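Glucokinase (Leishmania braziliensis MHOM/BR/75/M2904, PDB 6EDI) probably phosphorylates D-glucose at the expense of ATP, as a dimeric glucokinase of the actin-like ATPase (ASKHA) superfamily. Local coordinates at residues Ser248-Ala253 with Val323-Lys328; Ala255-Ser260 with Leu284-Ala289. One frame throughout, in Å; residues are numbered along the deposited sequence.

Contact 1. Residues Ser248-Ala253 with Val323-Lys328; sequences SKYVQA and VDRLYK
R325 carries the whole contact from the side of 323-328, meeting Y250 across a gap of 10.0 Å between their CA atoms. R325 is extended through CD, which brings this methylene over the centre of the Y250 ring. This CH-pi contact puts R325 CD 3.5 Å from the ring centroid, 14° off the normal. The bend about CG-CD (chi3 -61°) then lays NE and the guanidinium along the ring; the group continues past CD1 toward the root of the tyrosine, its plane 16° from that of the ring, and R325 NH1 ends 3.9 Å from Y250 CB. The two side chains thus pass each other in opposite directions. At the phenol end, a water donates to Y250 OH at 2.8 Å and weakly to the carbonyl oxygen of R325, while the hydroxyl is also hydrogen-bonded to OD1 of N287, probably as the donor. The CB of L326 is directed away from 248-253, and its side chain packs on L284. Helix 281-292 therefore borders the pair, with Y290 edge-to-face to Y250 and touching R325, and the contact ties helix 245-259 to the long helix 317-341; W242 of the second subunit hydrogen-bonds S248 OG and packs on V251 and Q252.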
ATOM      1  N   SER A 248      15.062  18.667 -14.332  1.00 29.33           N
ATOM      2  CA  SER A 248      15.406  17.528 -15.188  1.00 31.31           C
ATOM      3  C   SER A 248      16.920  17.369 -15.387  1.00 34.88           C
ATOM      4  O   SER A 248      17.425  16.249 -15.475  1.00 36.20           O
ATOM      5  CB  SER A 248      14.683  17.630 -16.540  1.00 34.47           C
ATOM      6  OG  SER A 248      14.982  16.526 -17.367  1.00 31.95           O
ATOM      7  N   LYS A 249      17.645  18.482 -15.464  1.00 35.50           N
ATOM      8  CA  LYS A 249      19.093  18.419 -15.587  1.00 34.17           C
ATOM      9  C   LYS A 249      19.675  17.676 -14.382  1.00 32.26           C
ATOM     10  O   LYS A 249      20.598  16.876 -14.529  1.00 32.37           O
ATOM     11  CB  LYS A 249      19.704  19.823 -15.694  1.00 36.11           C
ATOM     12  CG  LYS A 249      19.354  20.588 -16.982  1.00 43.84           C
ATOM     13  CD  LYS A 249      19.605  19.759 -18.245  1.00 47.79           C
ATOM     14  CE  LYS A 249      19.673  20.636 -19.502  1.00 52.58           C
ATOM     15  NZ  LYS A 249      20.957  21.396 -19.615  1.00 60.73           N
ATOM     16  N   TYR A 250      19.112  17.931 -13.203  1.00 31.97           N
ATOM     17  CA  TYR A 250      19.543  17.244 -11.984  1.00 31.53           C
ATOM     18  C   TYR A 250      19.253  15.751 -12.021  1.00 32.96           C
ATOM     19  O   TYR A 250      20.130  14.943 -11.689  1.00 28.17           O
ATOM     20  CB  TYR A 250      18.933  17.854 -10.723  1.00 34.85           C
ATOM     21  CG  TYR A 250      19.260  17.021  -9.490  1.00 32.77           C
ATOM     22  CD1 TYR A 250      20.538  17.042  -8.925  1.00 31.10           C
ATOM     23  CD2 TYR A 250      18.312  16.183  -8.929  1.00 31.39           C
ATOM     24  CE1 TYR A 250      20.850  16.263  -7.804  1.00 30.54           C
ATOM     25  CE2 TYR A 250      18.614  15.403  -7.806  1.00 25.87           C
ATOM     26  CZ  TYR A 250      19.874  15.451  -7.253  1.00 29.02           C
ATOM     27  OH  TYR A 250      20.149  14.667  -6.153  1.00 26.56           O
ATOM     28  N   VAL A 251      18.033  15.378 -12.412  1.00 27.29           N
ATOM     29  CA  VAL A 251      17.694  13.968 -12.479  1.00 28.07           C
ATOM     30  C   VAL A 251      18.616  13.287 -13.473  1.00 28.40           C
ATOM     31  O   VAL A 251      19.110  12.178 -13.238  1.00 27.75           O
ATOM     32  CB  VAL A 251      16.212  13.731 -12.869  1.00 28.98           C
ATOM     33  CG1 VAL A 251      15.925  12.241 -12.913  1.00 25.05           C
ATOM     34  CG2 VAL A 251      15.259  14.440 -11.885  1.00 25.45           C
ATOM     35  N   GLN A 252      18.853  13.971 -14.591  1.00 30.73           N
ATOM     36  CA  GLN A 252      19.769  13.466 -15.608  1.00 31.38           C
ATOM     37  C   GLN A 252      21.159  13.199 -15.031  1.00 30.03           C
ATOM     38  O   GLN A 252      21.762  12.137 -15.261  1.00 29.69           O
ATOM     39  CB  GLN A 252      19.899  14.471 -16.757  1.00 32.89           C
ATOM     40  CG  GLN A 252      20.819  13.974 -17.876  1.00 33.73           C
ATOM     41  CD  GLN A 252      20.338  12.665 -18.482  1.00 36.66           C
ATOM     42  OE1 GLN A 252      19.489  12.653 -19.383  1.00 37.39           O
ATOM     43  NE2 GLN A 252      20.868  11.559 -17.989  1.00 34.16           N
ATOM     44  N   ALA A 253      21.675  14.173 -14.294  1.00 28.86           N
ATOM     45  CA  ALA A 253      23.021  14.035 -13.738  1.00 35.03           C
ATOM     46  C   ALA A 253      23.048  12.918 -12.706  1.00 31.10           C
ATOM     47  O   ALA A 253      24.023  12.165 -12.621  1.00 31.06           O
ATOM     48  CB  ALA A 253      23.498  15.350 -13.136  1.00 30.17           C
ATOM     49  N   VAL A 323      21.721  20.246   1.062  1.00 33.17           N
ATOM     50  CA  VAL A 323      20.721  19.815   2.047  1.00 31.97           C
ATOM     51  C   VAL A 323      19.321  20.207   1.606  1.00 33.45           C
ATOM     52  O   VAL A 323      18.374  19.416   1.718  1.00 32.89           O
ATOM     53  CB  VAL A 323      21.005  20.410   3.439  1.00 35.98           C
ATOM     54  CG1 VAL A 323      19.833  20.184   4.379  1.00 36.16           C
ATOM     55  CG2 VAL A 323      22.232  19.781   4.017  1.00 31.79           C
ATOM     56  N   ASP A 324      19.185  21.437   1.123  1.00 31.81           N
ATOM     57  CA  ASP A 324      17.889  21.930   0.662  1.00 36.52           C
ATOM     58  C   ASP A 324      17.358  21.052  -0.468  1.00 34.89           C
ATOM     59  O   ASP A 324      16.192  20.654  -0.441  1.00 32.04           O
ATOM     60  CB  ASP A 324      17.997  23.387   0.203  1.00 36.49           C
ATOM     61  CG  ASP A 324      16.659  23.982  -0.198  1.00 41.08           C
ATOM     62  OD1 ASP A 324      15.685  23.907   0.590  1.00 39.68           O
ATOM     63  OD2 ASP A 324      16.585  24.533  -1.317  1.00 48.10           O
ATOM     64  N   ARG A 325      18.209  20.744  -1.451  1.00 33.74           N
ATOM     65  CA  ARG A 325      17.802  19.866  -2.543  1.00 32.48           C
ATOM     66  C   ARG A 325      17.452  18.466  -2.039  1.00 31.32           C
ATOM     67  O   ARG A 325      16.515  17.827  -2.544  1.00 29.84           O
ATOM     68  CB  ARG A 325      18.868  19.793  -3.651  1.00 32.70           C
ATOM     69  CG  ARG A 325      18.346  19.099  -4.913  1.00 29.05           C
ATOM     70  CD  ARG A 325      19.394  18.825  -5.978  1.00 33.76           C
ATOM     71  NE  ARG A 325      20.030  20.039  -6.490  1.00 30.55           N
ATOM     72  CZ  ARG A 325      19.511  20.829  -7.417  1.00 32.63           C
ATOM     73  NH1 ARG A 325      18.319  20.559  -7.943  1.00 38.01           N
ATOM     74  NH2 ARG A 325      20.170  21.904  -7.809  1.00 34.37           N
ATOM     75  N   LEU A 326      18.193  17.999  -1.038  1.00 30.34           N
ATOM     76  CA  LEU A 326      17.962  16.682  -0.447  1.00 30.70           C
ATOM     77  C   LEU A 326      16.530  16.562   0.059  1.00 29.30           C
ATOM     78  O   LEU A 326      15.807  15.645  -0.322  1.00 26.63           O
ATOM     79  CB  LEU A 326      18.937  16.410   0.713  1.00 29.57           C
ATOM     80  CG  LEU A 326      19.078  14.928   1.100  1.00 29.90           C
ATOM     81  CD1 LEU A 326      19.912  14.173   0.071  1.00 28.55           C
ATOM     82  CD2 LEU A 326      19.652  14.722   2.501  1.00 35.47           C
ATOM     83  N   TYR A 327      16.125  17.492   0.916  1.00 28.54           N
ATOM     84  CA  TYR A 327      14.783  17.464   1.466  1.00 33.57           C
ATOM     85  C   TYR A 327      13.687  17.902   0.494  1.00 29.43           C
ATOM     86  O   TYR A 327      12.531  17.490   0.622  1.00 29.73           O
ATOM     87  CB  TYR A 327      14.746  18.255   2.767  1.00 31.12           C
ATOM     88  CG  TYR A 327      15.506  17.535   3.842  1.00 35.74           C
ATOM     89  CD1 TYR A 327      15.262  16.190   4.100  1.00 37.25           C
ATOM     90  CD2 TYR A 327      16.496  18.178   4.574  1.00 35.08           C
ATOM     91  CE1 TYR A 327      15.961  15.513   5.078  1.00 37.41           C
ATOM     92  CE2 TYR A 327      17.206  17.507   5.550  1.00 35.96           C
ATOM     93  CZ  TYR A 327      16.929  16.175   5.794  1.00 38.06           C
ATOM     94  OH  TYR A 327      17.620  15.503   6.762  1.00 41.88           O
ATOM     95  N   LYS A 328      14.034  18.734  -0.480  1.00 28.81           N
ATOM     96  CA  LYS A 328      13.058  19.084  -1.504  1.00 30.52           C
ATOM     97  C   LYS A 328      12.644  17.819  -2.249  1.00 31.43           C
ATOM     98  O   LYS A 328      11.467  17.615  -2.540  1.00 28.42           O
ATOM     99  CB  LYS A 328      13.620  20.136  -2.463  1.00 30.55           C
ATOM    100  CG  LYS A 328      13.515  21.570  -1.931  1.00 34.78           C
ATOM    101  CD  LYS A 328      13.672  22.601  -3.055  1.00 34.62           C
ATOM    102  CE  LYS A 328      13.680  24.031  -2.522  1.00 36.98           C
ATOM    103  NZ  LYS A 328      12.628  24.257  -1.496  1.00 43.52           N
TER
HETATM  104  O   HOH W   1      18.404  15.712  -4.201  1.00 27.60           O

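Contact 2. Residues Ala255-Ser260 with Leu284-Ala289; sequences AGYMAS and LEFNYA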
ATOM      1  N   ALA A 255      21.104  10.251 -12.620  1.00 30.61           N
ATOM      2  CA  ALA A 255      20.991   9.009 -13.380  1.00 33.30           C
ATOM      3  C   ALA A 255      22.341   8.551 -13.939  1.00 32.18           C
ATOM      4  O   ALA A 255      22.706   7.373 -13.834  1.00 32.36           O
ATOM      5  CB  ALA A 255      19.998   9.195 -14.516  1.00 29.12           C
ATOM      6  N   GLY A 256      23.057   9.478 -14.562  1.00 36.00           N
ATOM      7  CA  GLY A 256      24.365   9.175 -15.125  1.00 36.77           C
ATOM      8  C   GLY A 256      25.363   8.808 -14.049  1.00 32.85           C
ATOM      9  O   GLY A 256      26.190   7.903 -14.217  1.00 37.14           O
ATOM     10  N   TYR A 257      25.282   9.521 -12.930  1.00 32.84           N
ATOM     11  CA  TYR A 257      26.110   9.226 -11.765  1.00 34.29           C
ATOM     12  C   TYR A 257      25.835   7.828 -11.234  1.00 35.34           C
ATOM     13  O   TYR A 257      26.756   7.079 -10.958  1.00 37.42           O
ATOM     14  CB  TYR A 257      25.848  10.265 -10.681  1.00 31.63           C
ATOM     15  CG  TYR A 257      26.646  10.078  -9.398  1.00 40.62           C
ATOM     16  CD1 TYR A 257      28.019  10.301  -9.368  1.00 41.32           C
ATOM     17  CD2 TYR A 257      26.014   9.724  -8.214  1.00 38.06           C
ATOM     18  CE1 TYR A 257      28.746  10.156  -8.201  1.00 42.37           C
ATOM     19  CE2 TYR A 257      26.732   9.572  -7.035  1.00 40.33           C
ATOM     20  CZ  TYR A 257      28.102   9.785  -7.040  1.00 41.83           C
ATOM     21  OH  TYR A 257      28.826   9.643  -5.876  1.00 45.32           O
ATOM     22  N   MET A 258      24.558   7.479 -11.082  1.00 37.05           N
ATOM     23  CA  MET A 258      24.182   6.158 -10.584  1.00 35.84           C
ATOM     24  C   MET A 258      24.595   5.030 -11.532  1.00 35.77           C
ATOM     25  O   MET A 258      24.804   3.897 -11.111  1.00 40.48           O
ATOM     26  CB  MET A 258      22.674   6.098 -10.318  1.00 38.05           C
ATOM     27  CG  MET A 258      22.209   6.947  -9.153  1.00 35.52           C
ATOM     28  SD  MET A 258      22.729   6.250  -7.566  1.00 37.44           S
ATOM     29  CE  MET A 258      24.173   7.213  -7.210  1.00 43.88           C
ATOM     30  N   ALA A 259      24.702   5.330 -12.818  1.00 35.16           N
ATOM     31  CA  ALA A 259      25.199   4.324 -13.758  1.00 42.15           C
ATOM     32  C   ALA A 259      26.726   4.211 -13.690  1.00 40.91           C
ATOM     33  O   ALA A 259      27.289   3.148 -13.964  1.00 47.50           O
ATOM     34  CB  ALA A 259      24.744   4.632 -15.174  1.00 39.08           C
ATOM     35  N   SER A 260      27.384   5.309 -13.328  1.00 39.52           N
ATOM     36  CA  SER A 260      28.849   5.356 -13.245  1.00 44.74           C
ATOM     37  C   SER A 260      29.398   4.707 -11.977  1.00 43.11           C
ATOM     38  O   SER A 260      28.718   3.920 -11.323  1.00 48.52           O
ATOM     39  CB  SER A 260      29.339   6.804 -13.330  1.00 40.75           C
ATOM     40  OG  SER A 260      28.818   7.445 -14.482  1.00 41.53           O
ATOM     41  N   LEU A 284      23.097  13.025  -0.844  1.00 31.80           N
ATOM     42  CA  LEU A 284      23.533  14.274  -0.221  1.00 32.37           C
ATOM     43  C   LEU A 284      24.968  14.610  -0.649  1.00 30.24           C
ATOM     44  O   LEU A 284      25.290  15.765  -0.967  1.00 29.65           O
ATOM     45  CB  LEU A 284      23.436  14.206   1.302  1.00 29.46           C
ATOM     46  CG  LEU A 284      23.926  15.508   1.943  1.00 33.54           C
ATOM     47  CD1 LEU A 284      23.074  16.687   1.457  1.00 32.68           C
ATOM     48  CD2 LEU A 284      23.920  15.414   3.454  1.00 32.29           C
ATOM     49  N   GLU A 285      25.807  13.586  -0.682  1.00 30.75           N
ATOM     50  CA  GLU A 285      27.185  13.745  -1.146  1.00 35.03           C
ATOM     51  C   GLU A 285      27.244  14.159  -2.618  1.00 36.41           C
ATOM     52  O   GLU A 285      28.079  14.983  -3.004  1.00 32.77           O
ATOM     53  CB  GLU A 285      27.981  12.464  -0.894  1.00 38.32           C
ATOM     54  CG  GLU A 285      28.069  12.140   0.603  1.00 40.76           C
ATOM     55  CD  GLU A 285      28.810  10.862   0.922  1.00 45.04           C
ATOM     56  OE1 GLU A 285      29.289  10.196  -0.019  1.00 49.75           O
ATOM     57  OE2 GLU A 285      28.903  10.528   2.124  1.00 42.52           O
ATOM     58  N   PHE A 286      26.345  13.602  -3.432  1.00 30.35           N
ATOM     59  CA  PHE A 286      26.257  14.004  -4.826  1.00 33.85           C
ATOM     60  C   PHE A 286      25.766  15.440  -4.944  1.00 33.27           C
ATOM     61  O   PHE A 286      26.251  16.219  -5.779  1.00 33.89           O
ATOM     62  CB  PHE A 286      25.322  13.081  -5.608  1.00 35.50           C
ATOM     63  CG  PHE A 286      25.102  13.521  -7.021  1.00 29.86           C
ATOM     64  CD1 PHE A 286      26.025  13.197  -8.008  1.00 35.91           C
ATOM     65  CD2 PHE A 286      23.987  14.275  -7.363  1.00 35.43           C
ATOM     66  CE1 PHE A 286      25.841  13.612  -9.322  1.00 40.19           C
ATOM     67  CE2 PHE A 286      23.785  14.692  -8.670  1.00 35.76           C
ATOM     68  CZ  PHE A 286      24.719  14.360  -9.656  1.00 37.53           C
ATOM     69  N   ASN A 287      24.778  15.780  -4.125  1.00 32.70           N
ATOM     70  CA  ASN A 287      24.226  17.124  -4.138  1.00 30.03           C
ATOM     71  C   ASN A 287      25.276  18.188  -3.865  1.00 34.32           C
ATOM     72  O   ASN A 287      25.276  19.260  -4.481  1.00 35.07           O
ATOM     73  CB  ASN A 287      23.074  17.229  -3.153  1.00 32.79           C
ATOM     74  CG  ASN A 287      21.790  16.653  -3.719  1.00 31.27           C
ATOM     75  OD1 ASN A 287      21.798  16.074  -4.810  1.00 24.27           O
ATOM     76  ND2 ASN A 287      20.687  16.804  -2.983  1.00 30.90           N
ATOM     77  N   TYR A 288      26.186  17.871  -2.956  1.00 31.65           N
ATOM     78  CA  TYR A 288      27.243  18.806  -2.599  1.00 39.18           C
ATOM     79  C   TYR A 288      28.142  19.107  -3.791  1.00 33.69           C
ATOM     80  O   TYR A 288      28.368  20.267  -4.127  1.00 36.14           O
ATOM     81  CB  TYR A 288      28.073  18.268  -1.436  1.00 34.16           C
ATOM     82  CG  TYR A 288      29.073  19.282  -0.925  1.00 41.30           C
ATOM     83  CD1 TYR A 288      28.647  20.445  -0.290  1.00 40.53           C
ATOM     84  CD2 TYR A 288      30.437  19.083  -1.083  1.00 45.45           C
ATOM     85  CE1 TYR A 288      29.557  21.380   0.181  1.00 45.39           C
ATOM     86  CE2 TYR A 288      31.353  20.011  -0.616  1.00 45.22           C
ATOM     87  CZ  TYR A 288      30.909  21.156   0.014  1.00 47.24           C
ATOM     88  OH  TYR A 288      31.832  22.078   0.477  1.00 49.76           O
ATOM     89  N   ALA A 289      28.650  18.058  -4.422  1.00 36.05           N
ATOM     90  CA  ALA A 289      29.428  18.214  -5.643  1.00 38.12           C
ATOM     91  C   ALA A 289      28.629  19.008  -6.667  1.00 41.73           C
ATOM     92  O   ALA A 289      29.100  20.025  -7.179  1.00 43.93           O
ATOM     93  CB  ALA A 289      29.829  16.865  -6.195  1.00 41.98           C
TER
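Y257 and F286 are the residues whose backbones come nearest, with CA atoms 8.4 Å apart, a spacing filled by two aromatic side chains. Residues 255-259 belong to helix 245-259, whereas 284-289 lies within helix 281-292. Within 255-260 the carbonyl oxygen of G256 accepts two bonds from S260, one from the backbone N and one from OG at 2.7 Å, which approach from opposite faces of the carbonyl plane; the hydroxyl is tilted 34° out of that plane.

CB of each aromatic residue is directed at the other helix, and CG, anti to the backbone N in both (chi1 180° for Y257), carries the ring outward from there. The rings slide past one another head to tail. F286 CD1 lies over one face of the Y257 ring, displaced toward the rim, and comes within 3.5 Å of Y257 CG. F286 CE1 reaches further back, to 3.6 Å from Y257 CB, while the other end of the overlap brings F286 CB to 4.0 Å from Y257 CE2. With centroids 4.7 Å apart and planes inclined at 39°, the pair is oblique, and the contact between the segments is apolar. P300 also packs on Y257, and A253 and L254 lie against F286, extending the apolar surroundings along helix 245-259. The arrangement is plain aromatic packing between two helices, within the helical part that accompanies the C-terminal sheet of this ASKHA-type kinase.

The centres of contacts 1 and 2 are 10 Å apart, on the same side of the chain's centre. Helix 245-259 serves both, giving 248-253 to contact 1 and its C-terminal end to contact 2. Along the chain the order is 248-253, 255-260, 284-289, 323-328, so both segments of contact 2 fall between those of contact 1. The contacts also touch directly: Y250 CE1 packs on F286 CE2 at 3.4 Å, so that the aromatic residues of the two contacts adjoin. Helices 245-259, 281-292 and 317-341 thus pack on one another, and helix 245-259 also meets the second subunit of the dimer.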